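Long-range contacts in spike protein S1 (Bat coronavirus HKU9, PDB 5GYQ), which probably attaches the virion to host cells by binding a receptor, this chain being the putative receptor-binding domain of its S1 part: residues 17-22 and 111-116; 39-44 and 103-108; 70-75 and 144-149. All coordinates share one frame; numbering follows the deposited sequence.

Interaction 1 of 3, residues 17-22 and 111-116; sequences PQPVVW and APYAVA. With NAG (2-acetamido-2-deoxy-beta-D-glucopyranose), chain B.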
loop_
_atom_site.group_PDB
_atom_site.type_symbol
_atom_site.label_atom_id
_atom_site.label_comp_id
_atom_site.label_asym_id
_atom_site.label_seq_id
_atom_site.Cartn_x
_atom_site.Cartn_y
_atom_site.Cartn_z
ATOM N N PRO A 17 8.156 2.887 3.523
ATOM C CA PRO A 17 9.376 2.550 2.785
ATOM C C PRO A 17 9.373 3.134 1.378
ATOM O O PRO A 17 8.319 3.519 0.871
ATOM C CB PRO A 17 9.351 1.019 2.745
ATOM C CG PRO A 17 7.911 0.659 2.867
ATOM C CD PRO A 17 7.276 1.720 3.718
ATOM N N GLN A 18 10.550 3.218 0.768
ATOM C CA GLN A 18 10.649 3.606 -0.629
ATOM C C GLN A 18 9.876 2.589 -1.459
ATOM O O GLN A 18 9.840 1.409 -1.112
ATOM C CB GLN A 18 12.113 3.676 -1.071
ATOM C CG GLN A 18 12.972 4.630 -0.250
ATOM C CD GLN A 18 12.599 6.089 -0.456
ATOM O OE1 GLN A 18 11.912 6.440 -1.416
ATOM N NE2 GLN A 18 13.054 6.948 0.450
ATOM N N PRO A 19 9.243 3.042 -2.550
ATOM C CA PRO A 19 8.413 2.146 -3.363
ATOM C C PRO A 19 9.189 0.965 -3.939
ATOM O O PRO A 19 8.600 -0.095 -4.157
ATOM C CB PRO A 19 7.898 3.059 -4.480
ATOM C CG PRO A 19 8.814 4.229 -4.490
ATOM C CD PRO A 19 9.252 4.416 -3.076
ATOM N N VAL A 20 10.489 1.135 -4.168
ATOM C CA VAL A 20 11.300 0.035 -4.678
ATOM C C VAL A 20 11.349 -1.111 -3.657
ATOM O O VAL A 20 11.494 -2.274 -4.030
ATOM C CB VAL A 20 12.734 0.501 -5.049
ATOM C CG1 VAL A 20 13.514 0.945 -3.817
ATOM C CG2 VAL A 20 13.479 -0.599 -5.790
ATOM N N VAL A 21 11.196 -0.790 -2.372
ATOM C CA VAL A 21 11.135 -1.824 -1.336
ATOM C C VAL A 21 9.845 -1.752 -0.514
ATOM O O VAL A 21 9.885 -1.787 0.717
ATOM C CB VAL A 21 12.345 -1.743 -0.375
ATOM C CG1 VAL A 21 13.580 -2.303 -1.044
ATOM C CG2 VAL A 21 12.586 -0.307 0.086
ATOM N N TRP A 22 8.707 -1.658 -1.200
ATOM C CA TRP A 22 7.400 -1.611 -0.544
ATOM C C TRP A 22 7.179 -2.832 0.342
ATOM O O TRP A 22 7.702 -3.914 0.058
ATOM C CB TRP A 22 6.275 -1.512 -1.578
ATOM C CG TRP A 22 6.192 -2.676 -2.542
ATOM C CD1 TRP A 22 6.843 -2.798 -3.737
ATOM C CD2 TRP A 22 5.397 -3.864 -2.399
ATOM N NE1 TRP A 22 6.509 -3.986 -4.342
ATOM C CE2 TRP A 22 5.623 -4.659 -3.541
ATOM C CE3 TRP A 22 4.516 -4.330 -1.419
ATOM C CZ2 TRP A 22 5.007 -5.894 -3.727
ATOM C CZ3 TRP A 22 3.903 -5.561 -1.606
ATOM C CH2 TRP A 22 4.152 -6.327 -2.752
ATOM N N ALA A 111 11.641 14.342 0.447
ATOM C CA ALA A 111 12.816 13.560 0.820
ATOM C C ALA A 111 13.362 12.780 -0.373
ATOM O O ALA A 111 12.770 12.825 -1.458
ATOM C CB ALA A 111 12.460 12.615 1.970
ATOM N N PRO A 112 14.507 12.091 -0.190
ATOM C CA PRO A 112 14.924 11.118 -1.200
ATOM C C PRO A 112 13.788 10.177 -1.583
ATOM O O PRO A 112 13.115 9.620 -0.717
ATOM C CB PRO A 112 16.059 10.367 -0.504
ATOM C CG PRO A 112 16.690 11.404 0.355
ATOM C CD PRO A 112 15.573 12.324 0.806
ATOM N N TYR A 113 13.582 10.029 -2.884
ATOM C CA TYR A 113 12.479 9.252 -3.418
ATOM C C TYR A 113 13.063 8.172 -4.315
ATOM O O TYR A 113 13.417 8.435 -5.466
ATOM C CB TYR A 113 11.516 10.171 -4.176
ATOM C CG TYR A 113 10.234 9.539 -4.674
ATOM C CD1 TYR A 113 9.514 8.646 -3.890
ATOM C CD2 TYR A 113 9.723 9.874 -5.921
ATOM C CE1 TYR A 113 8.330 8.083 -4.350
ATOM C CE2 TYR A 113 8.546 9.325 -6.385
ATOM C CZ TYR A 113 7.854 8.428 -5.599
ATOM O OH TYR A 113 6.682 7.883 -6.070
ATOM N N ALA A 114 13.196 6.965 -3.775
ATOM C CA ALA A 114 13.907 5.895 -4.468
ATOM C C ALA A 114 12.975 5.087 -5.359
ATOM O O ALA A 114 12.238 4.222 -4.885
ATOM C CB ALA A 114 14.602 4.987 -3.468
ATOM N N VAL A 115 13.021 5.373 -6.655
ATOM C CA VAL A 115 12.135 4.741 -7.620
ATOM C C VAL A 115 12.934 4.080 -8.735
ATOM O O VAL A 115 13.708 4.743 -9.419
ATOM C CB VAL A 115 11.156 5.763 -8.231
ATOM C CG1 VAL A 115 10.245 5.095 -9.253
ATOM C CG2 VAL A 115 10.340 6.428 -7.142
ATOM N N ALA A 116 12.749 2.775 -8.914
ATOM C CA ALA A 116 13.427 2.057 -9.990
ATOM C C ALA A 116 12.875 2.505 -11.335
ATOM O O ALA A 116 11.675 2.744 -11.467
ATOM C CB ALA A 116 13.264 0.555 -9.820
HETATM C C1 NAG B . 7.811 12.191 -8.934
HETATM C C2 NAG B . 7.927 13.537 -9.612
HETATM C C3 NAG B . 8.245 13.345 -11.087
HETATM C C4 NAG B . 9.498 12.487 -11.251
HETATM C C5 NAG B . 9.433 11.219 -10.393
HETATM C C6 NAG B . 10.761 10.502 -10.320
HETATM C C7 NAG B . 6.645 15.350 -8.573
HETATM C C8 NAG B . 5.329 16.065 -8.512
HETATM N N2 NAG B . 6.720 14.328 -9.437
HETATM O O3 NAG B . 8.433 14.627 -11.670
HETATM O O4 NAG B . 9.619 12.033 -12.597
HETATM O O5 NAG B . 9.047 11.507 -9.038
HETATM O O6 NAG B . 10.661 9.289 -9.586
HETATM O O7 NAG B . 7.599 15.675 -7.872
#

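Interaction 2 of 3, residues 39-44 and 103-108; sequences DSLPTH and HAFYLN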
loop_
_atom_site.group_PDB
_atom_site.type_symbol
_atom_site.label_atom_id
_atom_site.label_comp_id
_atom_site.label_asym_id
_atom_site.label_seq_id
_atom_site.Cartn_x
_atom_site.Cartn_y
_atom_site.Cartn_z
ATOM N N ASP A 39 -9.312 5.743 9.119
ATOM C CA ASP A 39 -9.784 6.970 9.758
ATOM C C ASP A 39 -8.678 7.793 10.416
ATOM O O ASP A 39 -8.605 9.007 10.225
ATOM C CB ASP A 39 -10.855 6.637 10.797
ATOM C CG ASP A 39 -12.058 5.948 10.188
ATOM O OD1 ASP A 39 -13.008 6.657 9.790
ATOM O OD2 ASP A 39 -12.055 4.701 10.103
ATOM N N SER A 40 -7.824 7.131 11.191
ATOM C CA SER A 40 -6.788 7.821 11.956
ATOM C C SER A 40 -5.774 8.537 11.068
ATOM O O SER A 40 -5.200 9.550 11.466
ATOM C CB SER A 40 -6.065 6.837 12.875
ATOM O OG SER A 40 -6.939 6.346 13.876
ATOM N N LEU A 41 -5.554 8.008 9.868
ATOM C CA LEU A 41 -4.618 8.614 8.927
ATOM C C LEU A 41 -5.153 9.929 8.371
ATOM O O LEU A 41 -6.351 10.057 8.115
ATOM C CB LEU A 41 -4.317 7.649 7.779
ATOM C CG LEU A 41 -3.542 6.383 8.140
ATOM C CD1 LEU A 41 -3.381 5.493 6.921
ATOM C CD2 LEU A 41 -2.186 6.746 8.719
ATOM N N PRO A 42 -4.261 10.914 8.187
ATOM C CA PRO A 42 -4.612 12.196 7.563
ATOM C C PRO A 42 -4.794 12.037 6.057
ATOM O O PRO A 42 -3.838 12.193 5.299
ATOM C CB PRO A 42 -3.411 13.086 7.888
ATOM C CG PRO A 42 -2.275 12.134 8.040
ATOM C CD PRO A 42 -2.856 10.879 8.630
ATOM N N THR A 43 -6.019 11.738 5.639
ATOM C CA THR A 43 -6.295 11.338 4.263
ATOM C C THR A 43 -6.022 12.427 3.227
ATOM O O THR A 43 -6.486 13.561 3.354
ATOM C CB THR A 43 -7.757 10.878 4.114
ATOM O OG1 THR A 43 -7.994 9.758 4.977
ATOM C CG2 THR A 43 -8.050 10.475 2.678
ATOM N N HIS A 44 -5.254 12.062 2.204
ATOM C CA HIS A 44 -5.014 12.921 1.052
ATOM C C HIS A 44 -5.928 12.514 -0.093
ATOM O O HIS A 44 -6.445 13.362 -0.818
ATOM C CB HIS A 44 -3.546 12.843 0.625
ATOM C CG HIS A 44 -3.285 13.353 -0.759
ATOM N ND1 HIS A 44 -3.067 14.685 -1.034
ATOM C CD2 HIS A 44 -3.200 12.704 -1.944
ATOM C CE1 HIS A 44 -2.859 14.835 -2.331
ATOM N NE2 HIS A 44 -2.937 13.650 -2.905
ATOM N N HIS A 103 -5.220 4.111 -0.361
ATOM C CA HIS A 103 -5.303 5.174 0.628
ATOM C C HIS A 103 -4.007 5.971 0.703
ATOM O O HIS A 103 -3.014 5.521 1.273
ATOM C CB HIS A 103 -5.646 4.599 2.001
ATOM C CG HIS A 103 -6.043 5.634 3.007
ATOM N ND1 HIS A 103 -6.459 5.314 4.279
ATOM C CD2 HIS A 103 -6.092 6.985 2.920
ATOM C CE1 HIS A 103 -6.745 6.425 4.938
ATOM N NE2 HIS A 103 -6.531 7.451 4.137
ATOM N N ALA A 104 -4.032 7.165 0.123
ATOM C CA ALA A 104 -2.904 8.078 0.191
ATOM C C ALA A 104 -3.129 9.102 1.294
ATOM O O ALA A 104 -4.196 9.720 1.377
ATOM C CB ALA A 104 -2.693 8.765 -1.142
ATOM N N PHE A 105 -2.120 9.273 2.141
ATOM C CA PHE A 105 -2.223 10.156 3.296
ATOM C C PHE A 105 -0.995 11.051 3.414
ATOM O O PHE A 105 0.072 10.732 2.886
ATOM C CB PHE A 105 -2.414 9.339 4.578
ATOM C CG PHE A 105 -1.351 8.298 4.805
ATOM C CD1 PHE A 105 -0.243 8.577 5.588
ATOM C CD2 PHE A 105 -1.465 7.034 4.247
ATOM C CE1 PHE A 105 0.734 7.619 5.804
ATOM C CE2 PHE A 105 -0.491 6.076 4.458
ATOM C CZ PHE A 105 0.608 6.370 5.239
ATOM N N TYR A 106 -1.150 12.170 4.116
ATOM C CA TYR A 106 -0.093 13.173 4.220
ATOM C C TYR A 106 1.067 12.736 5.110
ATOM O O TYR A 106 0.867 12.174 6.184
ATOM C CB TYR A 106 -0.672 14.497 4.735
ATOM C CG TYR A 106 -1.557 15.199 3.728
ATOM C CD1 TYR A 106 -1.014 16.033 2.759
ATOM C CD2 TYR A 106 -2.932 15.020 3.740
ATOM C CE1 TYR A 106 -1.817 16.674 1.831
ATOM C CE2 TYR A 106 -3.744 15.657 2.818
ATOM C CZ TYR A 106 -3.182 16.480 1.865
ATOM O OH TYR A 106 -3.986 17.113 0.946
ATOM N N LEU A 107 2.282 13.001 4.639
ATOM C CA LEU A 107 3.496 12.763 5.411
ATOM C C LEU A 107 4.198 14.078 5.712
ATOM O O LEU A 107 5.041 14.150 6.608
ATOM C CB LEU A 107 4.450 11.832 4.659
ATOM C CG LEU A 107 4.162 10.334 4.676
ATOM C CD1 LEU A 107 5.159 9.605 3.798
ATOM C CD2 LEU A 107 4.215 9.803 6.099
ATOM N N ASN A 108 3.843 15.109 4.945
ATOM C CA ASN A 108 4.460 16.429 5.056
ATOM C C ASN A 108 5.976 16.343 4.941
ATOM O O ASN A 108 6.706 16.951 5.723
ATOM C CB ASN A 108 4.069 17.100 6.374
ATOM C CG ASN A 108 2.595 16.948 6.688
ATOM O OD1 ASN A 108 2.222 16.573 7.799
ATOM N ND2 ASN A 108 1.747 17.232 5.704
HETATM O O HOH W 1 -6.986 16.031 -0.113
#

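Interaction 3 of 3, residues 70-75 and 144-149; sequences RINETH and PFSYVY. With NAG (2-acetamido-2-deoxy-beta-D-glucopyranose), chain B.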
loop_
_atom_site.group_PDB
_atom_site.type_symbol
_atom_site.label_atom_id
_atom_site.label_comp_id
_atom_site.label_asym_id
_atom_site.label_seq_id
_atom_site.Cartn_x
_atom_site.Cartn_y
_atom_site.Cartn_z
ATOM N N ARG A 70 5.850 4.827 -0.016
ATOM C CA ARG A 70 5.671 6.249 -0.261
ATOM C C ARG A 70 5.537 6.491 -1.759
ATOM O O ARG A 70 5.972 5.669 -2.567
ATOM C CB ARG A 70 6.832 7.058 0.324
ATOM C CG ARG A 70 8.207 6.714 -0.220
ATOM C CD ARG A 70 9.278 7.509 0.512
ATOM N NE ARG A 70 9.203 7.296 1.955
ATOM C CZ ARG A 70 9.421 8.236 2.869
ATOM N NH1 ARG A 70 9.731 9.471 2.496
ATOM N NH2 ARG A 70 9.324 7.943 4.161
ATOM N N ILE A 71 4.933 7.616 -2.129
ATOM C CA ILE A 71 4.593 7.864 -3.528
ATOM C C ILE A 71 4.382 9.360 -3.757
ATOM O O ILE A 71 3.793 10.031 -2.916
ATOM C CB ILE A 71 3.321 7.056 -3.926
ATOM C CG1 ILE A 71 3.042 7.130 -5.426
ATOM C CG2 ILE A 71 2.105 7.507 -3.119
ATOM C CD1 ILE A 71 1.907 6.207 -5.868
ATOM N N ASN A 72 4.871 9.904 -4.870
ATOM C CA ASN A 72 4.655 11.331 -5.093
ATOM C C ASN A 72 3.440 11.563 -5.988
ATOM O O ASN A 72 2.840 10.605 -6.484
ATOM C CB ASN A 72 5.930 12.016 -5.636
ATOM C CG ASN A 72 6.223 11.737 -7.113
ATOM O OD1 ASN A 72 5.483 11.053 -7.818
ATOM N ND2 ASN A 72 7.340 12.303 -7.581
ATOM N N GLU A 73 3.070 12.829 -6.169
ATOM C CA GLU A 73 1.798 13.188 -6.798
ATOM C C GLU A 73 1.625 12.645 -8.220
ATOM O O GLU A 73 0.555 12.148 -8.565
ATOM C CB GLU A 73 1.632 14.708 -6.810
ATOM C CG GLU A 73 0.313 15.187 -7.416
ATOM C CD GLU A 73 -0.887 14.980 -6.498
ATOM O OE1 GLU A 73 -2.034 15.112 -6.976
ATOM O OE2 GLU A 73 -0.692 14.694 -5.299
ATOM N N THR A 74 2.670 12.748 -9.037
ATOM C CA THR A 74 2.627 12.258 -10.414
ATOM C C THR A 74 2.287 10.769 -10.454
ATOM O O THR A 74 1.345 10.330 -11.136
ATOM C CB THR A 74 3.978 12.483 -11.131
ATOM O OG1 THR A 74 4.363 13.861 -11.030
ATOM C CG2 THR A 74 3.886 12.086 -12.599
ATOM N N HIS A 75 3.063 10.000 -9.702
ATOM C CA HIS A 75 2.909 8.554 -9.658
ATOM C C HIS A 75 1.581 8.156 -9.033
ATOM O O HIS A 75 0.994 7.149 -9.419
ATOM C CB HIS A 75 4.067 7.922 -8.889
ATOM C CG HIS A 75 5.397 8.083 -9.559
ATOM N ND1 HIS A 75 6.583 8.071 -8.864
ATOM C CD2 HIS A 75 5.723 8.253 -10.863
ATOM C CE1 HIS A 75 7.589 8.231 -9.708
ATOM N NE2 HIS A 75 7.095 8.343 -10.926
ATOM N N PRO A 144 16.688 14.676 -7.698
ATOM C CA PRO A 144 15.778 15.584 -6.988
ATOM C C PRO A 144 14.960 14.882 -5.915
ATOM O O PRO A 144 14.467 13.775 -6.141
ATOM C CB PRO A 144 14.862 16.105 -8.100
ATOM C CG PRO A 144 15.674 16.011 -9.331
ATOM C CD PRO A 144 16.576 14.820 -9.162
ATOM N N PHE A 145 14.841 15.504 -4.747
ATOM C CA PHE A 145 13.963 14.973 -3.719
ATOM C C PHE A 145 12.530 15.169 -4.186
ATOM O O PHE A 145 12.264 16.012 -5.045
ATOM C CB PHE A 145 14.189 15.662 -2.368
ATOM C CG PHE A 145 15.516 15.345 -1.726
ATOM C CD1 PHE A 145 15.865 15.924 -0.515
ATOM C CD2 PHE A 145 16.414 14.476 -2.330
ATOM C CE1 PHE A 145 17.080 15.643 0.082
ATOM C CE2 PHE A 145 17.632 14.192 -1.739
ATOM C CZ PHE A 145 17.966 14.776 -0.531
ATOM N N SER A 146 11.609 14.388 -3.638
ATOM C CA SER A 146 10.204 14.562 -3.975
ATOM C C SER A 146 9.375 14.805 -2.732
ATOM O O SER A 146 9.631 14.207 -1.685
ATOM C CB SER A 146 9.661 13.340 -4.721
ATOM O OG SER A 146 9.601 13.575 -6.116
ATOM N N TYR A 147 8.395 15.695 -2.849
ATOM C CA TYR A 147 7.344 15.786 -1.851
ATOM C C TYR A 147 6.529 14.509 -1.961
ATOM O O TYR A 147 6.175 14.081 -3.059
ATOM C CB TYR A 147 6.473 17.022 -2.056
ATOM C CG TYR A 147 5.251 17.043 -1.168
ATOM C CD1 TYR A 147 5.354 17.363 0.178
ATOM C CD2 TYR A 147 3.998 16.735 -1.675
ATOM C CE1 TYR A 147 4.239 17.380 0.994
ATOM C CE2 TYR A 147 2.880 16.751 -0.869
ATOM C CZ TYR A 147 3.005 17.074 0.464
ATOM O OH TYR A 147 1.893 17.090 1.274
ATOM N N VAL A 148 6.226 13.901 -0.824
ATOM C CA VAL A 148 5.787 12.515 -0.831
ATOM C C VAL A 148 4.586 12.249 0.075
ATOM O O VAL A 148 4.454 12.829 1.155
ATOM C CB VAL A 148 6.977 11.597 -0.438
ATOM C CG1 VAL A 148 6.575 10.557 0.588
ATOM C CG2 VAL A 148 7.570 10.947 -1.678
ATOM N N TYR A 149 3.699 11.381 -0.399
ATOM C CA TYR A 149 2.576 10.898 0.383
ATOM C C TYR A 149 2.814 9.467 0.834
ATOM O O TYR A 149 3.544 8.713 0.187
ATOM C CB TYR A 149 1.278 10.967 -0.424
ATOM C CG TYR A 149 0.944 12.347 -0.928
ATOM C CD1 TYR A 149 0.484 13.330 -0.063
ATOM C CD2 TYR A 149 1.083 12.667 -2.272
ATOM C CE1 TYR A 149 0.178 14.593 -0.519
ATOM C CE2 TYR A 149 0.778 13.930 -2.738
ATOM C CZ TYR A 149 0.325 14.889 -1.857
ATOM O OH TYR A 149 0.016 16.149 -2.312
HETATM C C1 NAG B . 7.811 12.191 -8.934
HETATM C C2 NAG B . 7.927 13.537 -9.612
HETATM C C3 NAG B . 8.245 13.345 -11.087
HETATM C C4 NAG B . 9.498 12.487 -11.251
HETATM C C5 NAG B . 9.433 11.219 -10.393
HETATM C C6 NAG B . 10.761 10.502 -10.320
HETATM C C7 NAG B . 6.645 15.350 -8.573
HETATM C C8 NAG B . 5.329 16.065 -8.512
HETATM N N2 NAG B . 6.720 14.328 -9.437
HETATM O O3 NAG B . 8.433 14.627 -11.670
HETATM O O4 NAG B . 9.619 12.033 -12.597
HETATM O O5 NAG B . 9.047 11.507 -9.038
HETATM O O6 NAG B . 10.661 9.289 -9.586
HETATM O O7 NAG B . 7.599 15.675 -7.872
HETATM O O HOH W 2 4.740 14.974 -5.168
#

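Interaction 1 of 3, residues 17-22 and 111-116
Gln18 grips the backbone of Pro112 and Ala114 with both ends of its carboxamide, and here the contact is tightest. Its OE1 accepts from Ala114 N at 2.7 Å in a nearly straight bond (172° at the hydrogen), although the N-H comes from well above the plane of the side-chain carbonyl. On the same amide NE2 donates to Pro112 O at 2.9 Å, a more bent bond. The chain bends at chi2 (-68°), swinging CD round to the loop while Gln18 CG rests 3.6 Å from Ala114 CB. Glutamine suits the place because one flat group supplies a donor and an acceptor, and the small alanine lets its chain lie close.

Pro19 continues the packing: its CG lies 3.4 Å from Ala114 O. Pro19 CG also meets Tyr113 CE1 at 3.9 Å, the two side chains crossing at about a right angle. Val115 CG2 sits over the centre of the Tyr113 ring, and the phenol OH is hydrogen-bonded to His75 ND1. Toward Ala116 the fit is looser but still buried: Val20 CG2 reaches Ala116 CB only at 4.2 Å, and both residues rest on Val136 of helix 130-139. The solvent side is instead at Gln18 and Pro112, where the firmly gripped amide is partly exposed. The Tyr113 ring turns an edge to the sugar, CE2 lying 3.5 Å from the N-acetylglucosamine O5.

The Gln18 carboxamide thus spans Tyr113, taking the C=O before it and the N-H after it, and joins two loops of the S1 C-terminal domain beside its glycan pocket.

Interaction 2 of 3, residues 39-44 and 103-108
His44 sets its CG anti to its own backbone N (chi1 163°), and the ring beyond it meets Tyr106; Phe105 CG lies between its N and carbonyl carbon (chi1 55°), and the ring it carries meets Leu41. The imidazole of His44 turns its edge to the tyrosine face, an offset edge-to-face pair with centroids 5.0 Å apart and planes at 84°. CB of the same histidine lies over that face, 3.9 Å from the Tyr106 ring centroid, as a CH-pi contact. A weak hydrogen bond runs from His44 ND1 to Tyr106 OH at 3.3 Å. Histidine serves well because its edge carries an N-H beside carbons that can pack on an aromatic ring.

The backbones, otherwise nearly perpendicular, meet at one antiparallel bridge, where the chain enters strand 43-49, an outermost strand of the five-stranded sheet, beside strand 100-111. Thr43 and Phe105 form a non-hydrogen-bonded pair, flanked by Tyr106 N to Pro42 O at 2.9 Å and His44 N to Ala104 O at 2.7 Å. Pro42, lacking an N-H but offering its carbonyl, is the centre of an inverse gamma turn that leads the chain into this register.

On the side of the sheet that carries Phe105, Leu41 CD1 covers one ring face toward the rim, 3.6 Å from CD2 of Phe105. Thr43 OG1 lies at the edge of the His103 ring and is hydrogen-bonded to NE2 at 2.9 Å, while ND1 of that histidine is bonded to Val37 O; the two bonds pin the imidazole from both nitrogens. A water donates to His44 O and reaches Tyr106 OH weakly.

Interaction 3 of 3, residues 70-75 and 144-149
The Tyr149 ring and the Glu73 carboxylate stand at 71° to each other, with OE2 approaching the ring obliquely and Tyr149 OH donating weakly to Glu73 OE2 at 3.4 Å. His44 stacks on the tyrosine, and Tyr149 OH in turn lies in plane at the edge of the Tyr147 ring. His75 has sugar on one face: C1 of the N-acetylglucosamine sits 4.0 Å above the plane of the His75 ring, offset toward its rim, while the ring of Tyr113 also meets this imidazole.

A further flat group, the Asn72 amide, is used at both heteroatoms. Its ND2 is bonded covalently to the sugar C1 at 1.4 Å, and ND2 also donates, close to the amide plane, to Ser146 OG at 3.0 Å. A chi1 of 76° places Asn72 CG between the backbone N and the carbonyl carbon, and OD1 beyond it accepts from His75 N at 3.2 Å, almost straight at 171°. Asn72 is thus the N-cap of helix 73-81. In the Asn-Glu-Thr sequon the third residue also binds the sugar, Thr74 OG1 accepting from its N2 at 2.9 Å.

Just before the cap, Ile71 pairs with Tyr149 as an antiparallel hydrogen-bonded pair, Tyr149 N reaching Ile71 O at 2.9 Å and Ile71 N returning the bond to Tyr149 O. Arg70 CB packs against Val148 CG1 at 3.5 Å; the Arg70 guanidinium goes on to Pro16 O, through NE, and to a salt bridge with Asp15. A water bridges Glu73 N and Tyr147 O.

An N-linked amide keeps one N-H, and giving it to a serine hydroxyl while the carbonyl caps a helix should hold the amide's rotation, and with it the root of the glycan, against strand and helix.

From the N terminus the chain passes 17-22, 39-44 and 70-75 before any of these contacts closes. Interaction 2 closes first, when 103-108 comes back beside 39-44, and its loop lies wholly within the longer one that interaction 1 completes at 111-116. Interaction 3, closed last by 144-149, crosses both. Interactions 2 and 3 each join neighbouring strands of one sheet, 43-49 to 100-111 and 63-71 to 146-157, and strands 100-111 and 146-157 lie side by side between them. Interaction 1 fastens the loops after helix 10-14 and strand 100-111; it meets interaction 3 through Tyr113 and Ala111, and both border the same sugar.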